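Local coordinates for protein putative pectin lyase (PDB 7CHU) that forms the trimeric tailspike of a thermophilic bacteriophage, whose pectate-lyase-like body probably recognises or cleaves host surface polysaccharide, at residues A[301-315]-A[323-337]. Sequence-based numbering, arbitrary orientation.
Sequences NPNTPHMYLDGDVTY and QCNNDFIKVKGDRNK
Gln323 sets its CG 3.9 Å from Asn301 ND2, the two side chains crossing at about a right angle, and Asp293 bonds to both amides. Asn325 reaches back to the loop leading into strand 307-309: its ND2 gives a bent bond to Asn301 O, and a water joins its backbone N to Pro302 O. Asn326 sends its amide the same way, ND2 meeting Asn303 OD1 at 3.0 Å close to its own amide plane. The other end of that amide, OD1, takes both Asp327 N and Lys330 NZ, which fixes its rotation beside the Pro305 ring; the same amine makes a salt bridge to Asp327 OD2. Phe328 turns its edge to the His306 face in a T-shaped pair, planes at 75°. From here the backbones run parallel: Phe328 O receives Met307 N, Lys330 N returns to Met307 O, Lys330 O takes Leu309 N, and Lys332 N goes to Leu309 O. Ile329 and Val331 point to the same face as Met307 and Leu309, while Lys330 lays its CD 3.9 Å from Tyr308 CD1 on the other. Lys332 NZ forms a long salt bridge with Asp310 OD1, 3.6 Å, supplemented by a water on OD2. Asp334 N is held by Asp312 OD1 at 2.9 Å, and a water bridges the two like-charged carboxylates; Arg278 pairs with both Asp310 and Asp312. Asn336, its CG anti to the carbonyl carbon (chi1 -56°), swings its amide across to the 311-314 turn, where OD1 accepts Thr314 N (2.7 Å) and OG1 and ND2 reaches Gly311 O. Lys337 N closes the run on Thr314 O. These are successive coils of a right-handed parallel beta-helix, as in pectate lyases: strand 307-309 stacks between 268-271 and 329-331, with Met307 against Phe284 and Phe289, and Arg335 and Lys337 form salt bridges with Asp342 of a second subunit.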
loop_
_atom_site.group_PDB
_atom_site.type_symbol
_atom_site.label_atom_id
_atom_site.label_comp_id
_atom_site.label_asym_id
_atom_site.label_seq_id
_atom_site.Cartn_x
_atom_site.Cartn_y
_atom_site.Cartn_z
ATOM N N ASN A 301 -6.516 12.533 26.971
ATOM C CA ASN A 301 -6.860 11.595 25.919
ATOM C C ASN A 301 -8.047 10.743 26.335
ATOM O O ASN A 301 -8.107 10.271 27.475
ATOM C CB ASN A 301 -5.668 10.695 25.588
ATOM C CG ASN A 301 -4.498 11.471 25.025
ATOM O OD1 ASN A 301 -4.519 11.866 23.845
ATOM N ND2 ASN A 301 -3.469 11.709 25.857
ATOM N N PRO A 302 -9.001 10.529 25.436
ATOM C CA PRO A 302 -10.211 9.796 25.826
ATOM C C PRO A 302 -9.889 8.346 26.139
ATOM O O PRO A 302 -9.038 7.719 25.498
ATOM C CB PRO A 302 -11.128 9.925 24.600
ATOM C CG PRO A 302 -10.189 10.219 23.437
ATOM C CD PRO A 302 -9.040 11.006 24.040
ATOM N N ASN A 303 -10.577 7.824 27.154
ATOM C CA ASN A 303 -10.406 6.449 27.614
ATOM C C ASN A 303 -11.215 5.539 26.698
ATOM O O ASN A 303 -12.333 5.127 27.004
ATOM C CB ASN A 303 -10.840 6.321 29.073
ATOM C CG ASN A 303 -10.603 4.931 29.645
ATOM O OD1 ASN A 303 -10.075 4.039 28.976
ATOM N ND2 ASN A 303 -11.014 4.742 30.895
ATOM N N THR A 304 -10.617 5.210 25.557
ATOM C CA THR A 304 -11.258 4.428 24.512
ATOM C C THR A 304 -10.181 4.007 23.518
ATOM O O THR A 304 -9.202 4.738 23.323
ATOM C CB THR A 304 -12.370 5.254 23.830
ATOM O OG1 THR A 304 -13.175 4.421 22.983
ATOM C CG2 THR A 304 -11.783 6.416 23.033
ATOM N N PRO A 305 -10.293 2.830 22.918
ATOM C CA PRO A 305 -9.223 2.377 22.027
ATOM C C PRO A 305 -9.175 3.209 20.756
ATOM O O PRO A 305 -10.169 3.822 20.351
ATOM C CB PRO A 305 -9.587 0.918 21.740
ATOM C CG PRO A 305 -11.068 0.852 21.966
ATOM C CD PRO A 305 -11.356 1.827 23.069
ATOM N N HIS A 306 -7.975 3.279 20.166
ATOM C CA HIS A 306 -7.838 3.933 18.867
ATOM C C HIS A 306 -8.650 3.189 17.828
ATOM O O HIS A 306 -9.313 3.810 16.999
ATOM C CB HIS A 306 -6.368 4.024 18.417
ATOM C CG HIS A 306 -5.629 5.217 18.957
ATOM N ND1 HIS A 306 -6.020 5.883 20.096
ATOM C CD2 HIS A 306 -4.531 5.873 18.499
ATOM C CE1 HIS A 306 -5.186 6.884 20.329
ATOM N NE2 HIS A 306 -4.280 6.907 19.368
ATOM N N MET A 307 -8.630 1.857 17.869
ATOM C CA MET A 307 -9.482 1.048 17.000
ATOM C C MET A 307 -10.174 -0.000 17.855
ATOM O O MET A 307 -9.496 -0.825 18.478
ATOM C CB MET A 307 -8.666 0.372 15.890
ATOM C CG MET A 307 -9.505 -0.622 15.067
ATOM S SD MET A 307 -8.591 -1.437 13.743
ATOM C CE MET A 307 -8.177 -0.030 12.717
ATOM N N TYR A 308 -11.513 0.012 17.892
ATOM C CA TYR A 308 -12.273 -1.089 18.490
ATOM C C TYR A 308 -12.703 -2.025 17.373
ATOM O O TYR A 308 -13.488 -1.632 16.508
ATOM C CB TYR A 308 -13.500 -0.606 19.268
ATOM C CG TYR A 308 -14.340 -1.755 19.763
ATOM C CD1 TYR A 308 -13.846 -2.628 20.739
ATOM C CD2 TYR A 308 -15.615 -1.989 19.252
ATOM C CE1 TYR A 308 -14.595 -3.701 21.197
ATOM C CE2 TYR A 308 -16.377 -3.058 19.703
ATOM C CZ TYR A 308 -15.865 -3.914 20.677
ATOM O OH TYR A 308 -16.622 -4.974 21.126
ATOM N N LEU A 309 -12.168 -3.242 17.358
ATOM C CA LEU A 309 -12.337 -4.154 16.224
ATOM C C LEU A 309 -13.240 -5.336 16.595
ATOM O O LEU A 309 -12.775 -6.458 16.776
ATOM C CB LEU A 309 -10.968 -4.617 15.759
ATOM C CG LEU A 309 -10.828 -5.517 14.541
ATOM C CD1 LEU A 309 -11.844 -5.087 13.517
ATOM C CD2 LEU A 309 -9.381 -5.438 13.972
ATOM N N ASP A 310 -14.558 -5.080 16.681
ATOM C CA ASP A 310 -15.553 -6.160 16.728
ATOM C C ASP A 310 -15.867 -6.568 15.290
ATOM O O ASP A 310 -16.882 -6.178 14.696
ATOM C CB ASP A 310 -16.801 -5.725 17.489
ATOM C CG ASP A 310 -17.884 -6.815 17.559
ATOM O OD1 ASP A 310 -17.593 -8.035 17.414
ATOM O OD2 ASP A 310 -19.054 -6.428 17.766
ATOM N N GLY A 311 -14.968 -7.379 14.730
ATOM C CA GLY A 311 -15.052 -7.802 13.339
ATOM C C GLY A 311 -14.062 -8.912 13.058
ATOM O O GLY A 311 -13.197 -9.226 13.882
ATOM N N ASP A 312 -14.194 -9.503 11.870
ATOM C CA ASP A 312 -13.355 -10.616 11.451
ATOM C C ASP A 312 -12.578 -10.266 10.190
ATOM O O ASP A 312 -13.008 -9.427 9.390
ATOM C CB ASP A 312 -14.187 -11.873 11.202
ATOM C CG ASP A 312 -14.983 -12.303 12.426
ATOM O OD1 ASP A 312 -14.475 -12.218 13.574
ATOM O OD2 ASP A 312 -16.135 -12.746 12.231
ATOM N N VAL A 313 -11.433 -10.935 10.008
ATOM C CA VAL A 313 -10.632 -10.820 8.785
ATOM C C VAL A 313 -10.407 -9.362 8.414
ATOM O O VAL A 313 -10.584 -8.968 7.255
ATOM C CB VAL A 313 -11.286 -11.565 7.604
ATOM C CG1 VAL A 313 -10.238 -11.883 6.531
ATOM C CG2 VAL A 313 -11.963 -12.845 8.077
ATOM N N THR A 314 -10.030 -8.549 9.384
ATOM C CA THR A 314 -9.642 -7.178 9.104
ATOM C C THR A 314 -8.149 -7.132 8.816
ATOM O O THR A 314 -7.361 -7.858 9.438
ATOM C CB THR A 314 -9.979 -6.272 10.298
ATOM O OG1 THR A 314 -11.316 -6.550 10.734
ATOM C CG2 THR A 314 -9.856 -4.788 9.940
ATOM N N TYR A 315 -7.756 -6.272 7.891
ATOM C CA TYR A 315 -6.353 -6.143 7.509
ATOM C C TYR A 315 -5.871 -4.777 7.983
ATOM O O TYR A 315 -6.321 -3.749 7.468
ATOM C CB TYR A 315 -6.169 -6.271 5.998
ATOM C CG TYR A 315 -6.769 -7.507 5.340
ATOM C CD1 TYR A 315 -8.145 -7.658 5.241
ATOM C CD2 TYR A 315 -5.950 -8.494 4.775
ATOM C CE1 TYR A 315 -8.701 -8.751 4.606
ATOM C CE2 TYR A 315 -6.491 -9.600 4.136
ATOM C CZ TYR A 315 -7.882 -9.718 4.057
ATOM O OH TYR A 315 -8.449 -10.793 3.415
ATOM N N GLN A 323 -0.169 7.439 21.023
ATOM C CA GLN A 323 -0.793 8.167 22.123
ATOM C C GLN A 323 -2.261 7.785 22.340
ATOM O O GLN A 323 -3.170 8.464 21.845
ATOM C CB GLN A 323 -0.657 9.673 21.891
ATOM C CG GLN A 323 -0.861 10.553 23.135
ATOM C CD GLN A 323 0.376 10.600 24.047
ATOM O OE1 GLN A 323 1.292 9.790 23.909
ATOM N NE2 GLN A 323 0.379 11.523 25.007
ATOM N N CYS A 324 -2.491 6.675 23.061
ATOM C CA CYS A 324 -3.844 6.151 23.380
ATOM C C CYS A 324 -4.055 5.821 24.842
ATOM O O CYS A 324 -3.289 5.062 25.426
ATOM C CB CYS A 324 -4.109 4.923 22.507
ATOM S SG CYS A 324 -5.673 4.079 22.811
ATOM N N ASN A 325 -5.116 6.368 25.425
ATOM C CA ASN A 325 -5.453 6.070 26.809
ATOM C C ASN A 325 -6.324 4.814 26.907
ATOM O O ASN A 325 -7.412 4.845 27.481
ATOM C CB ASN A 325 -6.172 7.276 27.419
ATOM C CG ASN A 325 -6.428 7.123 28.902
ATOM O OD1 ASN A 325 -5.748 6.361 29.593
ATOM N ND2 ASN A 325 -7.415 7.855 29.407
ATOM N N ASN A 326 -5.807 3.703 26.386
ATOM C CA ASN A 326 -6.540 2.440 26.253
ATOM C C ASN A 326 -5.666 1.471 25.461
ATOM O O ASN A 326 -4.469 1.707 25.314
ATOM C CB ASN A 326 -7.894 2.636 25.561
ATOM C CG ASN A 326 -8.907 1.566 25.945
ATOM O OD1 ASN A 326 -8.874 0.450 25.428
ATOM N ND2 ASN A 326 -9.807 1.906 26.862
ATOM N N ASP A 327 -6.228 0.359 24.998
ATOM C CA ASP A 327 -5.525 -0.471 24.023
ATOM C C ASP A 327 -5.532 0.268 22.693
ATOM O O ASP A 327 -6.513 0.930 22.355
ATOM C CB ASP A 327 -6.192 -1.837 23.857
ATOM C CG ASP A 327 -6.470 -2.517 25.180
ATOM O OD1 ASP A 327 -5.530 -2.656 25.992
ATOM O OD2 ASP A 327 -7.631 -2.916 25.406
ATOM N N PHE A 328 -4.442 0.186 21.944
ATOM C CA PHE A 328 -4.449 0.763 20.619
ATOM C C PHE A 328 -5.448 0.037 19.697
ATOM O O PHE A 328 -6.194 0.678 18.956
ATOM C CB PHE A 328 -3.057 0.618 19.963
ATOM C CG PHE A 328 -2.082 1.723 20.295
ATOM C CD1 PHE A 328 -2.404 3.052 20.070
ATOM C CD2 PHE A 328 -0.825 1.425 20.810
ATOM C CE1 PHE A 328 -1.504 4.061 20.369
ATOM C CE2 PHE A 328 0.079 2.429 21.111
ATOM C CZ PHE A 328 -0.263 3.750 20.891
ATOM N N ILE A 329 -5.454 -1.300 19.748
ATOM C CA ILE A 329 -6.402 -2.110 18.990
ATOM C C ILE A 329 -7.033 -3.095 19.960
ATOM O O ILE A 329 -6.351 -3.995 20.463
ATOM C CB ILE A 329 -5.756 -2.874 17.822
ATOM C CG1 ILE A 329 -4.943 -1.941 16.911
ATOM C CG2 ILE A 329 -6.846 -3.596 16.989
ATOM C CD1 ILE A 329 -4.199 -2.669 15.820
ATOM N N LYS A 330 -8.338 -2.962 20.194
ATOM C CA LYS A 330 -9.080 -3.871 21.066
ATOM C C LYS A 330 -9.878 -4.816 20.176
ATOM O O LYS A 330 -10.816 -4.390 19.493
ATOM C CB LYS A 330 -9.984 -3.078 22.000
ATOM C CG LYS A 330 -10.576 -3.840 23.140
ATOM C CD LYS A 330 -11.584 -2.959 23.882
ATOM C CE LYS A 330 -11.433 -3.025 25.391
ATOM N NZ LYS A 330 -10.268 -2.207 25.903
ATOM N N VAL A 331 -9.475 -6.085 20.139
ATOM C CA VAL A 331 -10.000 -7.045 19.169
ATOM C C VAL A 331 -11.062 -7.911 19.832
ATOM O O VAL A 331 -10.847 -8.448 20.928
ATOM C CB VAL A 331 -8.880 -7.934 18.596
ATOM C CG1 VAL A 331 -9.456 -8.974 17.621
ATOM C CG2 VAL A 331 -7.780 -7.082 17.929
ATOM N N LYS A 332 -12.191 -8.084 19.139
ATOM C CA LYS A 332 -13.188 -9.087 19.450
ATOM C C LYS A 332 -13.536 -9.693 18.098
ATOM O O LYS A 332 -14.462 -9.245 17.412
ATOM C CB LYS A 332 -14.412 -8.484 20.151
ATOM C CG LYS A 332 -15.553 -9.488 20.479
ATOM C CD LYS A 332 -16.801 -8.696 20.917
ATOM C CE LYS A 332 -17.985 -9.590 21.239
ATOM N NZ LYS A 332 -18.545 -10.253 20.035
ATOM N N GLY A 333 -12.785 -10.709 17.710
ATOM C CA GLY A 333 -12.998 -11.340 16.425
ATOM C C GLY A 333 -11.835 -12.235 16.044
ATOM O O GLY A 333 -10.876 -12.412 16.801
ATOM N N ASP A 334 -11.934 -12.790 14.835
ATOM C CA ASP A 334 -11.053 -13.850 14.368
ATOM C C ASP A 334 -10.349 -13.463 13.082
ATOM O O ASP A 334 -10.931 -12.797 12.223
ATOM C CB ASP A 334 -11.825 -15.146 14.102
ATOM C CG ASP A 334 -12.593 -15.630 15.320
ATOM O OD1 ASP A 334 -12.159 -15.331 16.451
ATOM O OD2 ASP A 334 -13.633 -16.300 15.140
ATOM N N ARG A 335 -9.104 -13.939 12.950
ATOM C CA ARG A 335 -8.316 -13.865 11.711
ATOM C C ARG A 335 -8.074 -12.423 11.271
ATOM O O ARG A 335 -7.930 -12.137 10.085
ATOM C CB ARG A 335 -8.974 -14.659 10.573
ATOM C CG ARG A 335 -9.347 -16.108 10.912
ATOM C CD ARG A 335 -8.976 -17.080 9.783
ATOM N NE ARG A 335 -9.532 -16.717 8.470
ATOM C CZ ARG A 335 -10.781 -17.007 8.081
ATOM N NH1 ARG A 335 -11.608 -17.639 8.904
ATOM N NH2 ARG A 335 -11.223 -16.651 6.879
ATOM N N ASN A 336 -8.037 -11.495 12.205
ATOM C CA ASN A 336 -7.567 -10.190 11.817
ATOM C C ASN A 336 -6.054 -10.224 11.674
ATOM O O ASN A 336 -5.367 -11.099 12.234
ATOM C CB ASN A 336 -8.035 -9.149 12.819
ATOM C CG ASN A 336 -9.548 -9.168 12.991
ATOM O OD1 ASN A 336 -10.283 -8.763 12.083
ATOM N ND2 ASN A 336 -10.020 -9.692 14.121
ATOM N N LYS A 337 -5.537 -9.280 10.893
ATOM C CA LYS A 337 -4.122 -9.235 10.537
ATOM C C LYS A 337 -3.562 -7.856 10.853
ATOM O O LYS A 337 -4.014 -6.847 10.294
ATOM C CB LYS A 337 -3.937 -9.582 9.059
ATOM C CG LYS A 337 -4.348 -11.025 8.786
ATOM C CD LYS A 337 -4.515 -11.316 7.318
ATOM C CE LYS A 337 -4.987 -12.775 7.098
ATOM N NZ LYS A 337 -6.279 -13.091 7.802
HETATM O O HOH W 1 -7.000 7.842 23.607
HETATM O O HOH W 2 -20.428 -8.706 18.596
HETATM O O HOH W 3 -15.763 -14.553 14.798
#